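Local coordinates for putative fumarylpyruvate hydrolase (Burkholderia cenocepacia, PDB 4MAQ), which belongs to the fumarylacetoacetate hydrolase family, whose members share a mainly beta fold, and is found here as an assembly of two chains, at residues R19-S27 with G146-A154; G171-L179 with G208-L216. One frame throughout, in Å; residues are numbered along the deposited sequence. Where two conformers were deposited one is given.

In the fold
Both contacts reach the large mixed sheet of the FAH-type fold, through different strands. Interaction 1 joins the N-terminal segment 19-27 to strand 146-153 of that sheet. Interaction 2 joins strand 172-178, an outermost strand of the second sheet within this chain, to the loop that leads into strand 214-216. Their centres are about 22 Å apart and their nearest atoms about 7 Å, so they do not touch. Both segments of interaction 1 precede those of interaction 2 in sequence. The centre of interaction 1 is the deeper, about 11 Å from the chain centre against about 15 Å, and residues of its segment 19-27 also meet the second subunit, whereas interaction 2 lies within one chain.

Interaction 1 (R19-S27 with G146-A154); sequences RPSVEVDQS and GPVTALRAA
Val24 and Leu151 form an isolated parallel beta bridge, which ties the N-terminal segment of this FAH-family chain to the interrupted strand 146-153. Two hydrogen bonds make the bridge: Leu151 N gives its hydrogen to Glu23 O at 2.9 Å, and Asp25 N gives its own to Leu151 O at 2.7 Å. Both are nearly straight (167° at the hydrogen for the first). The segments then diverge, their touching parts running 41° apart, and the pairing ends after this one bridge.

The packing is tight on the inner side. Val22 sends CG1 anti to its backbone N (chi1 -174°), which lays Val22 CG1 3.6 Å from Leu151 CG. Val22 CG1 also sits 3.4 Å from Thr149 O. The two side chains of Val22 and Leu151 cross at about a right angle, and Ile69 of strand 69-71 adds to the same apolar cluster. Branched aliphatic residues suit this buried place, since they fill it without bringing in polar atoms. Val24 points away overall, though its CB and CG1 still brush Leu151 O; its side chain meets Trp112 of its own chain and Val13 of the second subunit, so the bridge lies close to the dimer contact.

Toward solvent the contact is looser. The extended chain of Glu23 runs past the methyl of Ala150, Glu23 CD 3.7 Å from Ala150 CB; the small alanine lets the whole chain, from CB to OE1, lie along it at the exposed rim. Beyond it Asp25 and Arg152 run alongside each other in the same direction, in a long salt bridge of 3.5 Å between Asp25 OD2 and Arg152 NE. Carboxylate and guanidinium planes stand almost perpendicular, which rules out a flat, two-pronged pairing. Water 1 completes the link in the guanidinium plane, accepting from Arg152 NE at 2.8 Å and donating to Asp25 OD2 at 2.7 Å.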
# COMPACT_ATOMS: atom_id res chain seq x y z
N ARG B 19 10.91 -8.71 7.41
CA ARG B 19 9.56 -8.19 7.21
C ARG B 19 9.27 -7.07 8.21
O ARG B 19 9.81 -7.07 9.32
CB ARG B 19 8.51 -9.31 7.27
CG ARG B 19 8.34 -9.93 8.64
CD ARG B 19 7.50 -11.19 8.58
NE ARG B 19 6.15 -10.93 8.08
CZ ARG B 19 5.29 -11.89 7.73
NH1 ARG B 19 5.64 -13.16 7.80
NH2 ARG B 19 4.09 -11.57 7.28
N PRO B 20 8.46 -6.08 7.80
CA PRO B 20 8.26 -4.92 8.68
C PRO B 20 7.57 -5.34 9.98
O PRO B 20 6.62 -6.16 9.98
CB PRO B 20 7.35 -3.98 7.86
CG PRO B 20 7.03 -4.69 6.60
CD PRO B 20 7.84 -5.94 6.47
N SER B 21 8.03 -4.76 11.09
CA SER B 21 7.43 -5.03 12.40
C SER B 21 7.66 -3.85 13.33
O SER B 21 8.49 -2.97 13.04
CB SER B 21 7.98 -6.32 13.01
OG SER B 21 9.36 -6.18 13.27
N VAL B 22 6.91 -3.82 14.42
CA VAL B 22 6.96 -2.72 15.41
C VAL B 22 7.38 -3.31 16.73
O VAL B 22 6.99 -4.42 17.07
CB VAL B 22 5.56 -2.05 15.57
CG1 VAL B 22 5.62 -0.81 16.48
CG2 VAL B 22 5.00 -1.66 14.23
N GLU B 23 8.22 -2.57 17.45
CA GLU B 23 8.61 -2.91 18.81
C GLU B 23 7.36 -3.04 19.68
O GLU B 23 6.38 -2.32 19.49
CB GLU B 23 9.50 -1.80 19.38
CG GLU B 23 10.07 -2.10 20.76
CD GLU B 23 10.81 -0.93 21.41
OE1 GLU B 23 10.95 0.14 20.78
OE2 GLU B 23 11.27 -1.09 22.55
N VAL B 24 7.43 -3.94 20.64
CA VAL B 24 6.39 -4.08 21.65
C VAL B 24 7.00 -3.71 23.00
O VAL B 24 8.10 -4.18 23.34
CB VAL B 24 5.82 -5.51 21.65
CG1 VAL B 24 4.89 -5.73 22.83
CG2 VAL B 24 5.11 -5.77 20.32
N ASP B 25 6.32 -2.84 23.73
CA ASP B 25 6.75 -2.44 25.06
C ASP B 25 6.87 -3.65 26.01
O ASP B 25 5.98 -4.50 26.04
CB ASP B 25 5.72 -1.44 25.61
CG ASP B 25 6.10 -0.88 26.97
OD1 ASP B 25 7.22 -0.36 27.12
OD2 ASP B 25 5.25 -0.93 27.88
N GLN B 26 7.96 -3.67 26.79
CA GLN B 26 8.22 -4.73 27.78
C GLN B 26 8.23 -6.16 27.17
O GLN B 26 7.81 -7.13 27.83
CB GLN B 26 7.21 -4.66 28.96
CG GLN B 26 7.07 -3.32 29.68
CD GLN B 26 8.39 -2.66 29.98
OE1 GLN B 26 8.70 -1.59 29.44
NE2 GLN B 26 9.18 -3.28 30.85
N SER B 27 8.69 -6.27 25.93
CA SER B 27 8.81 -7.57 25.25
C SER B 27 9.96 -7.57 24.26
O SER B 27 10.27 -6.54 23.67
CB SER B 27 7.53 -7.94 24.50
OG SER B 27 7.63 -9.25 23.96
N GLY B 146 5.28 6.84 8.27
CA GLY B 146 4.45 6.50 9.43
C GLY B 146 5.26 6.08 10.65
O GLY B 146 5.22 4.92 11.07
N PRO B 147 5.99 7.06 11.24
CA PRO B 147 6.65 6.71 12.50
C PRO B 147 5.63 6.30 13.58
O PRO B 147 4.60 6.96 13.73
CB PRO B 147 7.38 8.01 12.93
CG PRO B 147 7.23 8.96 11.81
CD PRO B 147 6.24 8.45 10.82
N VAL B 148 5.91 5.22 14.30
CA VAL B 148 5.02 4.70 15.35
C VAL B 148 5.88 4.34 16.57
O VAL B 148 7.01 3.83 16.42
CB VAL B 148 4.21 3.46 14.85
CG1 VAL B 148 3.28 2.90 15.94
CG2 VAL B 148 3.38 3.78 13.61
N THR B 149 5.33 4.55 17.77
CA THR B 149 5.98 4.12 19.00
C THR B 149 5.95 2.61 19.14
O THR B 149 5.19 1.91 18.46
CB THR B 149 5.31 4.72 20.23
OG1 THR B 149 3.95 4.26 20.32
CG2 THR B 149 5.37 6.26 20.18
N ALA B 150 6.72 2.10 20.10
CA ALA B 150 6.46 0.76 20.56
C ALA B 150 4.97 0.60 20.94
O ALA B 150 4.32 1.55 21.44
CB ALA B 150 7.38 0.45 21.74
N LEU B 151 4.44 -0.58 20.65
CA LEU B 151 3.06 -0.89 20.96
C LEU B 151 2.91 -1.48 22.35
O LEU B 151 3.80 -2.18 22.85
CB LEU B 151 2.51 -1.89 19.94
CG LEU B 151 2.66 -1.52 18.46
CD1 LEU B 151 2.02 -2.60 17.63
CD2 LEU B 151 2.08 -0.15 18.09
N ARG B 152 1.75 -1.20 22.95
CA ARG B 152 1.35 -1.86 24.20
C ARG B 152 0.14 -2.74 23.97
O ARG B 152 -0.80 -2.35 23.26
CB ARG B 152 1.04 -0.83 25.28
CG ARG B 152 2.24 0.01 25.68
CD ARG B 152 1.87 0.94 26.82
NE ARG B 152 1.88 0.17 28.03
CZ ARG B 152 1.36 0.56 29.19
NH1 ARG B 152 1.44 -0.24 30.26
NH2 ARG B 152 0.77 1.75 29.27
N ALA B 153 0.13 -3.92 24.58
CA ALA B 153 -1.03 -4.82 24.49
C ALA B 153 -2.24 -4.17 25.13
O ALA B 153 -2.14 -3.49 26.15
CB ALA B 153 -0.72 -6.14 25.18
N ALA B 154 -3.41 -4.40 24.54
CA ALA B 154 -4.67 -3.87 25.10
C ALA B 154 -4.96 -4.40 26.51
O ALA B 154 -5.67 -3.76 27.28
CB ALA B 154 -5.84 -4.16 24.16
O HOH W 1 3.04 -2.41 28.30

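Interaction 2 (G171-L179 with G208-L216); sequences GDTRQQGDL and GTPAGVGAL
A classic beta bulge at Arg174 and Gln175, both facing Leu167, kinks strand 172-178 where the loop before strand 214-216 packs against it. From the bulge the side chain of Gln175 reaches into this loop, extended beyond CG (chi2 -170°). Gln175 NE2 donates to Thr209 OG1 at 2.9 Å, with that oxygen tilted 20° out of the amide plane, and makes weak bonds to Pro210 O and Ala211 O. The other end, OE1, accepts from Ile89 N and His87 ND1. A buried glutamine suits this place because one amide offers both donor and acceptor, here joining the loop to strand 85-95; Thr209 OG1 does likewise, also bonding to Ile89 O.

Two glycines allow close approach. Gly212 CA comes within 3.4 Å of Arg174 O in a CA-H...O contact; a CB there would clash with that oxygen, and the backbone angles also call for glycine. Pro210 CB packs 3.9 Å from Gly177 CA, where a CB would run into it.

The outer side is wetter. Water 4 accepts from Gln176 N and donates to Ala211 O at 2.6 Å. Arg174 bends at chi2 (-75°), and its NE hydrogen-bonds, within a salt bridge, to the anti lone pair of Asp172 OD2, near the guanidinium plane. Waters 2 and 3, both in that plane, each accept from Arg174 NH1 and donate to Ala215 O, bridging 4.1 Å between Arg174 NH1 and Ala215 O.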
# COMPACT_ATOMS: atom_id res chain seq x y z
N GLY B 171 9.65 21.74 21.27
CA GLY B 171 9.08 22.06 22.59
C GLY B 171 7.83 22.92 22.53
O GLY B 171 7.25 23.23 23.58
N ASP B 172 7.40 23.32 21.34
CA ASP B 172 6.24 24.20 21.18
C ASP B 172 5.03 23.36 20.75
O ASP B 172 5.08 22.70 19.69
CB ASP B 172 6.59 25.25 20.12
CG ASP B 172 5.48 26.21 19.85
OD1 ASP B 172 5.10 26.97 20.76
OD2 ASP B 172 5.01 26.25 18.69
N THR B 173 3.97 23.35 21.55
CA THR B 173 2.82 22.51 21.23
C THR B 173 2.17 22.97 19.93
O THR B 173 1.87 24.15 19.75
CB THR B 173 1.79 22.55 22.37
OG1 THR B 173 2.41 22.09 23.57
CG2 THR B 173 0.59 21.66 22.05
N ARG B 174 1.96 22.02 19.01
CA ARG B 174 1.34 22.30 17.72
C ARG B 174 -0.02 21.63 17.61
O ARG B 174 -0.90 22.15 16.91
CB ARG B 174 2.24 21.86 16.56
CG ARG B 174 3.67 22.41 16.54
CD ARG B 174 3.74 23.87 16.11
NE ARG B 174 5.05 24.50 16.40
CZ ARG B 174 6.10 24.54 15.57
NH1 ARG B 174 6.05 23.98 14.36
NH2 ARG B 174 7.22 25.15 15.97
N GLN B 175 -0.19 20.48 18.26
CA GLN B 175 -1.50 19.81 18.25
C GLN B 175 -1.83 19.38 19.66
O GLN B 175 -0.96 18.89 20.38
CB GLN B 175 -1.49 18.55 17.35
CG GLN B 175 -1.12 18.83 15.90
CD GLN B 175 -1.37 17.63 15.02
OE1 GLN B 175 -0.44 16.88 14.70
NE2 GLN B 175 -2.63 17.41 14.67
N GLN B 176 -3.09 19.55 20.06
CA GLN B 176 -3.53 19.07 21.36
C GLN B 176 -5.03 18.89 21.28
O GLN B 176 -5.78 19.84 21.07
CB GLN B 176 -3.16 20.05 22.48
CG GLN B 176 -3.42 19.58 23.90
CD GLN B 176 -2.83 20.56 24.88
OE1 GLN B 176 -1.69 20.39 25.32
NE2 GLN B 176 -3.58 21.60 25.21
N GLY B 177 -5.46 17.65 21.44
CA GLY B 177 -6.86 17.36 21.46
C GLY B 177 -7.14 16.23 22.42
O GLY B 177 -6.32 15.91 23.28
N ASP B 178 -8.32 15.63 22.29
CA ASP B 178 -8.71 14.54 23.18
C ASP B 178 -9.28 13.42 22.33
O ASP B 178 -10.00 13.67 21.37
CB ASP B 178 -9.73 15.01 24.22
CG ASP B 178 -9.88 14.02 25.36
OD1 ASP B 178 -10.56 12.99 25.17
OD2 ASP B 178 -9.30 14.25 26.44
N LEU B 179 -8.94 12.17 22.68
CA LEU B 179 -9.47 11.01 21.96
C LEU B 179 -11.00 11.02 21.88
O LEU B 179 -11.56 10.46 20.94
CB LEU B 179 -9.02 9.70 22.60
CG LEU B 179 -7.53 9.40 22.70
CD1 LEU B 179 -7.39 8.06 23.39
CD2 LEU B 179 -6.89 9.41 21.30
N GLY B 208 -6.94 9.10 13.03
CA GLY B 208 -7.24 10.50 12.78
C GLY B 208 -6.46 11.42 13.69
O GLY B 208 -5.73 10.97 14.58
N THR B 209 -6.61 12.71 13.48
CA THR B 209 -5.75 13.69 14.14
C THR B 209 -6.56 14.89 14.59
O THR B 209 -7.48 15.30 13.88
CB THR B 209 -4.62 14.12 13.17
OG1 THR B 209 -3.56 14.75 13.90
CG2 THR B 209 -5.10 15.07 12.08
N PRO B 210 -6.21 15.48 15.75
CA PRO B 210 -6.88 16.72 16.15
C PRO B 210 -6.35 17.89 15.32
O PRO B 210 -5.53 17.71 14.42
CB PRO B 210 -6.47 16.87 17.61
CG PRO B 210 -5.16 16.20 17.71
CD PRO B 210 -5.24 15.03 16.77
N ALA B 211 -6.85 19.09 15.58
CA ALA B 211 -6.43 20.28 14.85
C ALA B 211 -4.93 20.55 15.01
O ALA B 211 -4.26 20.04 15.92
CB ALA B 211 -7.23 21.49 15.31
N GLY B 212 -4.41 21.34 14.10
CA GLY B 212 -3.05 21.85 14.25
C GLY B 212 -2.03 21.20 13.35
O GLY B 212 -0.81 21.39 13.54
N VAL B 213 -2.49 20.45 12.35
CA VAL B 213 -1.59 19.95 11.29
C VAL B 213 -0.72 21.12 10.82
O VAL B 213 -1.22 22.23 10.61
CB VAL B 213 -2.37 19.34 10.08
CG1 VAL B 213 -3.37 20.35 9.51
CG2 VAL B 213 -1.42 18.88 8.97
N GLY B 214 0.58 20.88 10.68
CA GLY B 214 1.50 21.93 10.27
C GLY B 214 2.79 21.32 9.77
O GLY B 214 2.93 20.10 9.75
N ALA B 215 3.72 22.16 9.36
CA ALA B 215 4.96 21.70 8.72
C ALA B 215 6.07 21.31 9.71
O ALA B 215 6.16 21.85 10.82
CB ALA B 215 5.47 22.77 7.77
N LEU B 216 6.94 20.41 9.25
CA LEU B 216 8.19 20.02 9.93
C LEU B 216 9.35 20.44 9.05
O LEU B 216 9.33 20.18 7.85
CB LEU B 216 8.26 18.51 10.13
CG LEU B 216 7.22 17.91 11.06
CD1 LEU B 216 7.33 16.38 11.04
CD2 LEU B 216 7.35 18.49 12.47
O HOH W 2 4.21 22.53 12.82
O HOH W 3 8.16 23.34 12.27
O HOH W 4 -5.03 20.70 18.36